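Local coordinates for protein UDP-glucose 4-epimerase (Brucella ovis, PDB 4WOK) that probably interconverts UDP-glucose and UDP-galactose by inverting the configuration at C4 of the sugar, with a tightly held NAD as cofactor, at residues 13-18 / 69-74; 34-39 / 245-250; 271-276 / 284-289; 145-150 / 154-159. The protein carries 2 engineered substitutions. All coordinates share one frame; numbering follows the deposited sequence.

How the contacts relate
Contacts 1 and 2 share one parallel sheet: strands 13-17 and 37-42 are neighbours in it, and their contact centres lie about 13 Å apart. Along the chain their segments alternate, so the Rossmann sheet ties together helix 65-75, which contact 1 meets, and the much later helix 236-251 of contact 2. Contact 4, at the start of helix 150-169, falls in sequence between the two segments of contact 2. Its centre is about 26 Å from that of contact 1, yet both reach the same NAD, from Gly18 and Lys155. Contact 3 comes last, about 42 Å between centres from contact 1 and across the chain's centre, in the smaller C-terminal part.

Contact 1 of 4, residues 13-18 / 69-74; sequences NVLVVG and VETMEK. With NAD (nicotinamide-adenine-dinucleotide), chain B.
Leu15 and helix 65-75 meet through apolar side chains, each of the two branches of the leucine facing a different residue of the helix. CD1 rests on Thr71 CG2 at 3.9 Å. CD2 lies alongside the Met72 chain, against Met72 CG at 4.1 Å and its terminal methyl, Met72 CE, at 4.0 Å. The methionine reaches this far because it is extended beyond CG (chi2 -175°, chi3 -179°), which carries its terminal methyl in over the leucine although its CB does not point at the strand. Both partners cross the leucine at about a right angle. Met72 also touches Leu110, Ala113 and Cys114 of helix 96-116, which close the same core.

This is one layer of the NAD-binding Rossmann fold. Helix 65-75 is the crossover that leads from strand 57-59, at the sheet edge, to strand 79-82, and on its way it packs on strand 13-17 between them. Residues alternate along that strand: Leu15 faces helix 65-75, whereas Val14 and Val16 turn to Leu31 of helix 22-33 on the other side of the sheet.

Among the polar side chains, Thr71 keeps its methyl for the leucine and sends OG1 back to Arg67 O, one turn earlier in the helix. Asn13 ND2 bonds to Tyr75 O at the helix end.

The cofactor is met where the strand ends. Gly18 brings CA to 3.4 Å from NAD O4B, and its positive phi of 82° is one that glycine accepts readily.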
# COMPACT_ATOMS: atom_id res chain seq x y z
N ASN A 13 -16.69 7.69 13.38
CA ASN A 13 -15.63 8.36 12.60
C ASN A 13 -14.37 7.52 12.56
O ASN A 13 -13.91 7.01 13.59
CB ASN A 13 -15.30 9.75 13.17
CG ASN A 13 -16.44 10.73 13.02
OD1 ASN A 13 -17.18 10.71 12.02
ND2 ASN A 13 -16.59 11.61 14.00
N VAL A 14 -13.79 7.36 11.37
CA VAL A 14 -12.52 6.69 11.22
C VAL A 14 -11.59 7.66 10.51
O VAL A 14 -11.92 8.17 9.44
CB VAL A 14 -12.65 5.37 10.44
CG1 VAL A 14 -11.28 4.78 10.11
CG2 VAL A 14 -13.47 4.37 11.27
N LEU A 15 -10.47 7.99 11.14
CA LEU A 15 -9.55 8.96 10.57
C LEU A 15 -8.63 8.25 9.57
O LEU A 15 -7.87 7.35 9.93
CB LEU A 15 -8.74 9.65 11.66
CG LEU A 15 -7.83 10.77 11.16
CD1 LEU A 15 -8.69 11.96 10.73
CD2 LEU A 15 -6.85 11.17 12.28
N VAL A 16 -8.72 8.65 8.31
CA VAL A 16 -7.91 8.04 7.27
C VAL A 16 -6.82 9.02 6.87
O VAL A 16 -7.03 9.94 6.08
CB VAL A 16 -8.75 7.64 6.06
CG1 VAL A 16 -7.90 6.85 5.07
CG2 VAL A 16 -9.97 6.81 6.51
N VAL A 17 -5.66 8.83 7.47
CA VAL A 17 -4.52 9.69 7.26
C VAL A 17 -3.84 9.27 5.95
O VAL A 17 -3.48 8.11 5.79
CB VAL A 17 -3.58 9.59 8.46
CG1 VAL A 17 -2.43 10.52 8.28
CG2 VAL A 17 -4.33 9.97 9.75
N GLY A 18 -3.67 10.19 5.02
CA GLY A 18 -3.24 9.82 3.67
C GLY A 18 -4.42 9.35 2.83
O GLY A 18 -4.25 8.72 1.78
N VAL A 69 -3.80 16.81 16.39
CA VAL A 69 -4.48 16.66 17.68
C VAL A 69 -5.87 17.31 17.66
O VAL A 69 -6.86 16.72 18.14
CB VAL A 69 -3.63 17.26 18.81
CG1 VAL A 69 -4.44 17.42 20.09
CG2 VAL A 69 -2.39 16.40 19.06
N GLU A 70 -5.95 18.51 17.11
CA GLU A 70 -7.22 19.23 17.00
C GLU A 70 -8.24 18.37 16.27
O GLU A 70 -9.40 18.27 16.66
CB GLU A 70 -7.01 20.54 16.25
CG GLU A 70 -8.23 21.43 16.11
CD GLU A 70 -7.91 22.67 15.28
OE1 GLU A 70 -7.25 23.60 15.80
OE2 GLU A 70 -8.27 22.70 14.08
N THR A 71 -7.77 17.74 15.20
CA THR A 71 -8.63 16.91 14.37
C THR A 71 -9.11 15.69 15.13
O THR A 71 -10.29 15.35 15.08
CB THR A 71 -7.89 16.46 13.11
OG1 THR A 71 -7.53 17.62 12.35
CG2 THR A 71 -8.79 15.57 12.25
N MET A 72 -8.20 15.02 15.82
CA MET A 72 -8.61 13.87 16.63
C MET A 72 -9.58 14.26 17.75
O MET A 72 -10.52 13.50 18.07
CB MET A 72 -7.38 13.18 17.21
CG MET A 72 -6.47 12.58 16.11
SD MET A 72 -5.13 11.65 16.86
CE MET A 72 -4.25 11.12 15.36
N GLU A 73 -9.39 15.43 18.33
CA GLU A 73 -10.31 15.90 19.39
C GLU A 73 -11.69 16.21 18.81
O GLU A 73 -12.73 15.87 19.41
CB GLU A 73 -9.72 17.12 20.10
CG GLU A 73 -8.45 16.75 20.87
CD GLU A 73 -7.85 17.89 21.68
OE1 GLU A 73 -8.23 19.07 21.49
OE2 GLU A 73 -6.98 17.59 22.53
N LYS A 74 -11.73 16.83 17.64
CA LYS A 74 -13.01 17.13 17.01
C LYS A 74 -13.78 15.87 16.62
O LYS A 74 -14.99 15.77 16.85
CB LYS A 74 -12.80 18.01 15.78
CG LYS A 74 -14.08 18.27 15.01
CD LYS A 74 -13.85 19.21 13.82
CE LYS A 74 -15.16 19.49 13.09
NZ LYS A 74 -14.98 20.48 11.99
PA NAD B . -0.19 7.72 -2.37
O1A NAD B . 0.98 8.68 -2.41
O2A NAD B . -1.27 7.67 -3.41
O5B NAD B . -1.04 8.16 -0.92
C5B NAD B . -0.18 8.79 -0.00
C4B NAD B . -1.07 9.86 0.68
O4B NAD B . -0.42 10.39 1.85
C3B NAD B . -1.18 10.97 -0.37
O3B NAD B . -2.54 11.34 -0.45
C2B NAD B . -0.31 12.10 0.24
O2B NAD B . -0.79 13.33 -0.10
C1B NAD B . -0.50 11.82 1.78
N9A NAD B . 0.65 12.28 2.58
C8A NAD B . 2.03 12.02 2.38
N7A NAD B . 2.79 12.57 3.33
C5A NAD B . 1.88 13.22 4.17
C6A NAD B . 2.07 13.99 5.34
N6A NAD B . 3.33 14.22 5.83
N1A NAD B . 0.99 14.51 5.98
C2A NAD B . -0.25 14.26 5.44
N3A NAD B . -0.58 13.55 4.32
C4A NAD B . 0.54 13.04 3.72
O3 NAD B . 0.61 6.37 -2.03
PN NAD B . -0.27 5.02 -1.88
O1N NAD B . -1.75 5.12 -1.68
O2N NAD B . 0.43 4.05 -2.77
O5D NAD B . 0.29 4.21 -0.46
C5D NAD B . 0.06 4.91 0.67
C4D NAD B . 0.51 4.00 1.81
O4D NAD B . 0.60 2.61 1.31
C3D NAD B . 1.94 4.38 2.24
O3D NAD B . 2.00 4.10 3.61
C2D NAD B . 2.77 3.39 1.44
O2D NAD B . 3.98 3.06 2.00
C1D NAD B . 1.87 2.15 1.65
N1N NAD B . 2.30 1.05 0.64
C2N NAD B . 1.96 1.25 -0.70
C3N NAD B . 2.35 0.26 -1.64
C7N NAD B . 1.99 0.45 -3.09
O7N NAD B . 2.28 -0.41 -3.92
N7N NAD B . 1.33 1.61 -3.45
C4N NAD B . 3.06 -0.86 -1.20
C5N NAD B . 3.38 -1.02 0.15
C6N NAD B . 3.00 -0.04 1.07

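Contact 2 of 4, residues 34-39 / 245-250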
# COMPACT_ATOMS: atom_id res chain seq x y z
N GLN A 34 -19.40 0.39 4.62
CA GLN A 34 -19.69 -0.44 5.78
C GLN A 34 -20.27 0.38 6.93
O GLN A 34 -20.41 -0.11 8.05
CB GLN A 34 -18.44 -1.21 6.22
CG GLN A 34 -18.03 -2.26 5.18
CD GLN A 34 -16.81 -3.07 5.59
OE1 GLN A 34 -16.46 -3.15 6.77
NE2 GLN A 34 -16.15 -3.69 4.61
N GLY A 35 -20.65 1.62 6.64
CA GLY A 35 -21.35 2.43 7.61
C GLY A 35 -20.48 3.30 8.50
O GLY A 35 -20.98 3.95 9.41
N TYR A 36 -19.18 3.31 8.25
CA TYR A 36 -18.31 4.24 8.94
C TYR A 36 -18.33 5.59 8.24
O TYR A 36 -18.74 5.71 7.08
CB TYR A 36 -16.87 3.72 9.00
CG TYR A 36 -16.69 2.52 9.90
CD1 TYR A 36 -16.61 2.67 11.28
CD2 TYR A 36 -16.61 1.24 9.37
CE1 TYR A 36 -16.44 1.58 12.11
CE2 TYR A 36 -16.44 0.14 10.19
CZ TYR A 36 -16.36 0.32 11.56
OH TYR A 36 -16.19 -0.77 12.38
N ALA A 37 -17.90 6.62 8.96
CA ALA A 37 -17.71 7.93 8.38
C ALA A 37 -16.22 8.20 8.27
O ALA A 37 -15.60 8.66 9.23
CB ALA A 37 -18.41 9.01 9.21
N PRO A 38 -15.65 7.91 7.10
CA PRO A 38 -14.23 8.25 6.97
C PRO A 38 -14.00 9.75 7.03
O PRO A 38 -14.74 10.54 6.44
CB PRO A 38 -13.86 7.67 5.60
CG PRO A 38 -15.14 7.71 4.81
CD PRO A 38 -16.24 7.41 5.84
N VAL A 39 -12.97 10.14 7.76
CA VAL A 39 -12.52 11.51 7.82
C VAL A 39 -11.11 11.53 7.29
O VAL A 39 -10.23 10.89 7.87
CB VAL A 39 -12.54 12.07 9.25
CG1 VAL A 39 -12.06 13.51 9.26
CG2 VAL A 39 -13.96 11.97 9.83
N LEU A 245 -10.93 -4.66 7.98
CA LEU A 245 -10.97 -5.83 8.87
C LEU A 245 -10.07 -5.59 10.08
O LEU A 245 -10.39 -5.98 11.20
CB LEU A 245 -10.56 -7.10 8.14
CG LEU A 245 -11.57 -7.74 7.19
CD1 LEU A 245 -10.89 -8.82 6.38
CD2 LEU A 245 -12.77 -8.33 7.96
N ALA A 246 -8.93 -4.94 9.86
CA ALA A 246 -8.00 -4.64 10.95
C ALA A 246 -8.65 -3.70 11.97
O ALA A 246 -8.45 -3.84 13.18
CB ALA A 246 -6.70 -4.04 10.38
N VAL A 247 -9.44 -2.74 11.48
CA VAL A 247 -10.21 -1.88 12.36
C VAL A 247 -11.17 -2.72 13.21
O VAL A 247 -11.28 -2.54 14.42
CB VAL A 247 -11.02 -0.82 11.57
CG1 VAL A 247 -12.03 -0.12 12.48
CG2 VAL A 247 -10.08 0.22 10.90
N GLU A 248 -11.87 -3.64 12.57
CA GLU A 248 -12.83 -4.49 13.28
C GLU A 248 -12.13 -5.32 14.35
O GLU A 248 -12.66 -5.51 15.45
CB GLU A 248 -13.58 -5.41 12.31
CG GLU A 248 -14.41 -4.68 11.28
CD GLU A 248 -15.54 -3.89 11.91
OE1 GLU A 248 -15.94 -2.85 11.33
OE2 GLU A 248 -16.04 -4.31 12.98
N HIS A 249 -10.96 -5.84 14.00
CA HIS A 249 -10.17 -6.66 14.89
C HIS A 249 -9.85 -5.93 16.20
O HIS A 249 -10.00 -6.49 17.27
CB HIS A 249 -8.88 -7.09 14.20
CG HIS A 249 -7.93 -7.84 15.09
ND1 HIS A 249 -8.03 -9.20 15.31
CD2 HIS A 249 -6.85 -7.43 15.79
CE1 HIS A 249 -7.06 -9.59 16.12
NE2 HIS A 249 -6.32 -8.53 16.42
N LEU A 250 -9.39 -4.69 16.09
CA LEU A 250 -9.06 -3.92 17.29
C LEU A 250 -10.31 -3.48 18.02
O LEU A 250 -10.32 -3.39 19.25
CB LEU A 250 -8.20 -2.70 16.93
CG LEU A 250 -6.79 -3.02 16.41
CD1 LEU A 250 -6.03 -1.74 16.05
CD2 LEU A 250 -6.00 -3.83 17.42
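Tyr36 OH and Glu248 OE1 are modelled only 2.3 Å apart, too short for an ordinary hydrogen bond; the phenol is placed to donate to the carboxylate, but the exact length is doubtful. The pair joins two distant pieces of the Rossmann domain: the turn between helix 22-33 and strand 37-42, and helix 236-251, which packs over Ile123 and Val174 of the same parallel sheet. Both lie on the side of the sheet to which Val14 points, and the tyrosine also touches Val14 and Leu31.

The carboxylate oxygen comes to the edge of the tyrosine ring, in its plane, beyond the hydroxyl. The two flat groups are nevertheless twisted 48° against each other. Glu248 gets there by a bend in its chain (chi2 -64°), since its CB does not point at the tyrosine. Lys251 NZ, one turn on in the helix, also hydrogen-bonds Tyr36 OH, and a nearby positive charge would be expected to favour the ionised carboxylate.

Beside this polar link, Val247 turns its CB toward the tyrosine and offers CG1 to the ring obliquely, 4.4 Å from Tyr36 CZ. The start of the tyrosine segment is a Schellman motif: Gly35, at positive phi, ends helix 22-33, with Gly35 N bonded to Ala32 O and Tyr36 N to Leu31 O. Val247 CG1 also approaches the phenol oxygen itself, standing 4.2 Å from Tyr36 OH.

Contact 3 of 4, residues 271-276 / 284-289; sequences EIVQSI and VPVAMR
Val284 N donates to a water molecule at 2.7 Å, and that water in turn donates to Val273 O at 2.9 Å. The water thus serves as a bridge between the backbone of helix 269-280 and the loop that leads into strand 286-289, which have no direct polar bond between them here. The two elements form a helix-turn-strand unit in the smaller C-terminal part of the epimerase, the part that, in relatives, supplies much of the UDP-sugar site. Strand 286-289 runs parallel to strand 215-218.

Beside the water the contact is made of branched apolar side chains. Val284 stands between two helix residues one turn apart. Its CB sits against both methyls of Val273, at 4.0 Å from Val273 CG1, while its CG2 reaches on to Ile276, with 3.9 Å to Ile276 CG2. The isoleucine also lays CD1 against that same methyl, so CG2 of Val284 is held from two branches of one side chain; Ile276 in turn packs on Ala204 and Met205 of helix 200-209 and on Ile323.

A sharp kink separates Val284 from Val286. Pro285 is the centre of an inverse gamma turn, closed by a weak bond from Val286 N to Val284 O, and its own CB points away from the helix. Val286 then faces the helix again, at a more open margin. There, methyl meets methyl: Val286 CG2 lies 4.0 Å from Val273 CG2.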
# COMPACT_ATOMS: atom_id res chain seq x y z
N GLU A 271 3.89 -12.20 -17.78
CA GLU A 271 2.47 -12.47 -17.57
C GLU A 271 1.66 -11.18 -17.64
O GLU A 271 0.60 -11.12 -18.26
CB GLU A 271 2.22 -13.14 -16.22
CG GLU A 271 2.83 -14.52 -16.04
CD GLU A 271 2.56 -15.06 -14.64
OE1 GLU A 271 1.38 -15.35 -14.33
OE2 GLU A 271 3.50 -15.16 -13.83
N ILE A 272 2.18 -10.15 -16.98
CA ILE A 272 1.51 -8.86 -16.94
C ILE A 272 1.40 -8.25 -18.33
O ILE A 272 0.33 -7.85 -18.77
CB ILE A 272 2.24 -7.89 -15.99
CG1 ILE A 272 1.96 -8.28 -14.54
CG2 ILE A 272 1.81 -6.45 -16.25
CD1 ILE A 272 2.90 -7.67 -13.55
N VAL A 273 2.52 -8.20 -19.04
CA VAL A 273 2.55 -7.67 -20.39
C VAL A 273 1.60 -8.47 -21.30
O VAL A 273 0.81 -7.89 -22.05
CB VAL A 273 3.98 -7.69 -20.94
CG1 VAL A 273 3.99 -7.62 -22.46
CG2 VAL A 273 4.77 -6.54 -20.33
N GLN A 274 1.66 -9.79 -21.19
CA GLN A 274 0.77 -10.65 -21.98
C GLN A 274 -0.69 -10.37 -21.68
O GLN A 274 -1.51 -10.27 -22.59
CB GLN A 274 1.07 -12.12 -21.70
CG GLN A 274 2.39 -12.62 -22.24
CD GLN A 274 2.66 -14.05 -21.83
OE1 GLN A 274 2.43 -14.44 -20.68
NE2 GLN A 274 3.13 -14.86 -22.77
N SER A 275 -1.01 -10.26 -20.39
CA SER A 275 -2.39 -10.02 -19.96
C SER A 275 -2.91 -8.69 -20.50
O SER A 275 -4.05 -8.61 -20.97
CB SER A 275 -2.47 -10.05 -18.43
OG SER A 275 -3.81 -9.93 -17.99
N ILE A 276 -2.09 -7.65 -20.44
CA ILE A 276 -2.45 -6.34 -20.97
C ILE A 276 -2.77 -6.38 -22.47
O ILE A 276 -3.77 -5.82 -22.92
CB ILE A 276 -1.33 -5.31 -20.73
CG1 ILE A 276 -1.19 -5.02 -19.23
CG2 ILE A 276 -1.60 -4.03 -21.49
CD1 ILE A 276 0.01 -4.18 -18.88
N VAL A 284 2.45 -3.97 -25.09
CA VAL A 284 3.37 -3.14 -24.32
C VAL A 284 4.72 -3.08 -25.04
O VAL A 284 5.31 -4.11 -25.31
CB VAL A 284 3.58 -3.69 -22.90
CG1 VAL A 284 4.52 -2.78 -22.11
CG2 VAL A 284 2.25 -3.85 -22.19
N PRO A 285 5.20 -1.87 -25.37
CA PRO A 285 6.46 -1.77 -26.12
C PRO A 285 7.69 -2.00 -25.23
O PRO A 285 8.39 -1.05 -24.87
CB PRO A 285 6.43 -0.35 -26.67
CG PRO A 285 5.60 0.42 -25.66
CD PRO A 285 4.53 -0.56 -25.25
N VAL A 286 7.95 -3.26 -24.90
CA VAL A 286 9.03 -3.64 -24.00
C VAL A 286 10.41 -3.42 -24.60
O VAL A 286 10.67 -3.76 -25.74
CB VAL A 286 8.90 -5.11 -23.58
CG1 VAL A 286 10.10 -5.54 -22.75
CG2 VAL A 286 7.62 -5.32 -22.80
N ALA A 287 11.29 -2.82 -23.80
CA ALA A 287 12.70 -2.76 -24.13
C ALA A 287 13.44 -3.60 -23.11
O ALA A 287 13.61 -3.20 -21.96
CB ALA A 287 13.20 -1.33 -24.12
N MET A 288 13.85 -4.79 -23.52
CA MET A 288 14.51 -5.72 -22.63
C MET A 288 15.97 -5.33 -22.43
O MET A 288 16.74 -5.22 -23.39
CB MET A 288 14.41 -7.15 -23.18
CG MET A 288 14.71 -8.22 -22.16
SD MET A 288 13.56 -8.19 -20.77
CE MET A 288 12.07 -8.86 -21.52
N ARG A 289 16.33 -5.08 -21.17
CA ARG A 289 17.69 -4.70 -20.78
C ARG A 289 18.33 -5.81 -19.94
O ARG A 289 17.64 -6.71 -19.45
CB ARG A 289 17.67 -3.40 -19.97
CG ARG A 289 16.98 -2.25 -20.66
CD ARG A 289 17.94 -1.46 -21.52
NE ARG A 289 18.26 -0.16 -20.93
CZ ARG A 289 19.38 0.10 -20.25
NH1 ARG A 289 19.57 1.31 -19.74
NH2 ARG A 289 20.29 -0.85 -20.07
O HOH W 1 1.65 -6.53 -24.49

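Contact 4 of 4, residues 145-150 / 154-159. With NAD (nicotinamide-adenine-dinucleotide), chain B.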
# COMPACT_ATOMS: atom_id res chain seq x y z
N GLN A 145 13.84 -9.27 9.27
CA GLN A 145 13.62 -8.00 8.59
C GLN A 145 14.92 -7.22 8.44
O GLN A 145 15.36 -6.52 9.36
CB GLN A 145 12.57 -7.18 9.34
CG GLN A 145 11.16 -7.74 9.18
CD GLN A 145 10.14 -6.99 10.01
OE1 GLN A 145 10.17 -7.01 11.24
NE2 GLN A 145 9.21 -6.31 9.33
N ASN A 146 15.54 -7.38 7.29
CA ASN A 146 16.79 -6.70 6.98
C ASN A 146 16.65 -5.94 5.69
O ASN A 146 17.11 -6.39 4.64
CB ASN A 146 17.94 -7.71 6.88
CG ASN A 146 18.21 -8.41 8.19
OD1 ASN A 146 18.22 -9.64 8.25
ND2 ASN A 146 18.42 -7.63 9.25
N PRO A 147 16.01 -4.76 5.76
CA PRO A 147 15.73 -3.98 4.56
C PRO A 147 17.01 -3.46 3.95
O PRO A 147 17.99 -3.27 4.66
CB PRO A 147 14.83 -2.84 5.08
CG PRO A 147 15.15 -2.73 6.53
CD PRO A 147 15.49 -4.13 6.99
N ILE A 148 17.02 -3.25 2.64
CA ILE A 148 18.25 -2.88 1.96
C ILE A 148 18.17 -1.49 1.34
O ILE A 148 19.05 -1.10 0.57
CB ILE A 148 18.64 -3.93 0.90
CG1 ILE A 148 17.41 -4.37 0.11
CG2 ILE A 148 19.28 -5.16 1.56
CD1 ILE A 148 17.26 -3.68 -1.20
N ASN A 149 17.12 -0.74 1.67
CA ASN A 149 17.01 0.67 1.27
C ASN A 149 16.29 1.50 2.33
O ASN A 149 15.58 0.94 3.19
CB ASN A 149 16.32 0.80 -0.09
CG ASN A 149 14.95 0.15 -0.12
OD1 ASN A 149 14.08 0.48 0.68
ND2 ASN A 149 14.74 -0.76 -1.07
N PRO A 150 16.48 2.83 2.30
CA PRO A 150 15.89 3.65 3.37
C PRO A 150 14.37 3.55 3.46
O PRO A 150 13.82 3.67 4.56
CB PRO A 150 16.34 5.07 2.99
CG PRO A 150 17.70 4.84 2.36
CD PRO A 150 17.51 3.57 1.54
N THR A 154 12.75 2.75 6.93
CA THR A 154 11.89 3.65 7.68
C THR A 154 10.54 3.00 8.00
O THR A 154 9.95 3.30 9.03
CB THR A 154 11.67 4.99 6.93
OG1 THR A 154 11.06 4.75 5.66
CG2 THR A 154 12.99 5.72 6.74
N LYS A 155 10.06 2.11 7.13
CA LYS A 155 8.83 1.35 7.45
C LYS A 155 9.06 0.42 8.64
O LYS A 155 8.19 0.25 9.49
CB LYS A 155 8.36 0.54 6.23
CG LYS A 155 7.81 1.40 5.09
CD LYS A 155 6.53 2.11 5.56
CE LYS A 155 5.87 2.93 4.45
NZ LYS A 155 4.54 3.46 4.95
N LEU A 156 10.23 -0.21 8.69
CA LEU A 156 10.58 -1.07 9.82
C LEU A 156 10.68 -0.28 11.13
O LEU A 156 10.22 -0.74 12.18
CB LEU A 156 11.92 -1.77 9.54
CG LEU A 156 12.42 -2.74 10.61
CD1 LEU A 156 11.38 -3.83 10.85
CD2 LEU A 156 13.75 -3.36 10.19
N ILE A 157 11.28 0.90 11.06
CA ILE A 157 11.39 1.76 12.24
C ILE A 157 10.01 2.11 12.76
O ILE A 157 9.76 2.05 13.96
CB ILE A 157 12.18 3.06 11.92
CG1 ILE A 157 13.65 2.73 11.63
CG2 ILE A 157 12.04 4.07 13.07
CD1 ILE A 157 14.41 3.90 11.00
N ALA A 158 9.09 2.45 11.86
CA ALA A 158 7.71 2.72 12.28
C ALA A 158 7.07 1.50 12.95
O ALA A 158 6.33 1.64 13.93
CB ALA A 158 6.87 3.18 11.11
N GLU A 159 7.33 0.30 12.44
CA GLU A 159 6.78 -0.89 13.08
C GLU A 159 7.28 -1.02 14.52
O GLU A 159 6.50 -1.27 15.44
CB GLU A 159 7.13 -2.16 12.29
CG GLU A 159 6.47 -2.24 10.91
CD GLU A 159 6.55 -3.63 10.30
OE1 GLU A 159 7.26 -4.49 10.86
OE2 GLU A 159 5.89 -3.87 9.26
PA NAD B . -0.19 7.72 -2.37
O1A NAD B . 0.98 8.68 -2.41
O2A NAD B . -1.27 7.67 -3.41
O5B NAD B . -1.04 8.16 -0.92
C5B NAD B . -0.18 8.79 -0.00
C4B NAD B . -1.07 9.86 0.68
O4B NAD B . -0.42 10.39 1.85
C3B NAD B . -1.18 10.97 -0.37
O3B NAD B . -2.54 11.34 -0.45
C2B NAD B . -0.31 12.10 0.24
O2B NAD B . -0.79 13.33 -0.10
C1B NAD B . -0.50 11.82 1.78
N9A NAD B . 0.65 12.28 2.58
C8A NAD B . 2.03 12.02 2.38
N7A NAD B . 2.79 12.57 3.33
C5A NAD B . 1.88 13.22 4.17
C6A NAD B . 2.07 13.99 5.34
N6A NAD B . 3.33 14.22 5.83
N1A NAD B . 0.99 14.51 5.98
C2A NAD B . -0.25 14.26 5.44
N3A NAD B . -0.58 13.55 4.32
C4A NAD B . 0.54 13.04 3.72
O3 NAD B . 0.61 6.37 -2.03
PN NAD B . -0.27 5.02 -1.88
O1N NAD B . -1.75 5.12 -1.68
O2N NAD B . 0.43 4.05 -2.77
O5D NAD B . 0.29 4.21 -0.46
C5D NAD B . 0.06 4.91 0.67
C4D NAD B . 0.51 4.00 1.81
O4D NAD B . 0.60 2.61 1.31
C3D NAD B . 1.94 4.38 2.24
O3D NAD B . 2.00 4.10 3.61
C2D NAD B . 2.77 3.39 1.44
O2D NAD B . 3.98 3.06 2.00
C1D NAD B . 1.87 2.15 1.65
N1N NAD B . 2.30 1.05 0.64
C2N NAD B . 1.96 1.25 -0.70
C3N NAD B . 2.35 0.26 -1.64
C7N NAD B . 1.99 0.45 -3.09
O7N NAD B . 2.28 -0.41 -3.92
N7N NAD B . 1.33 1.61 -3.45
C4N NAD B . 3.06 -0.86 -1.20
C5N NAD B . 3.38 -1.02 0.15
C6N NAD B . 3.00 -0.04 1.07
O HOH W 2 8.86 -5.28 13.01
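Gln145 lays its side chain across helix 150-169, beginning at CB, which packs on Leu156 CD1 at 3.9 Å. The chain is extended beyond CG and brings CD and the amide over that same methyl; OE1 comes within 3.4 Å of Leu156 CD1. At the tip the two amide atoms part company. OE1 accepts from a water at 2.8 Å, and this water also donates to Glu159 OE1. NE2 donates directly to Glu159 OE1 at 3.1 Å, in a nearly straight bond (171°), and also bonds to Thr130 OG1. The carboxylate oxygen is met from above its plane, and the amide and carboxylate planes stand 46° apart.

Glu159 is held from several directions: Arg177 makes a salt bridge to OE1, and Ser126 OG bonds to OE2. The second methyl of Leu156, CD2, faces the ring of Pro147, 3.7 Å from its CD.

The loop leads into the YxxxK segment of the short-chain dehydrogenase/reductase family, Tyr151 to Lys155. Asn149 is the N-cap, its OD1 taking Gly152 N, and Pro150 O closes the first turn by accepting Thr154 N at 2.8 Å. Thr154 OG1 bonds to Tyr151 O and Asn103 ND2.

On another side of the helix, Lys155 bends at chi2 (-65°) and reaches the nicotinamide ribose: NZ donates to NAD O3D at 2.9 Å and more weakly to NAD O2D, with Ser125 O as a further partner.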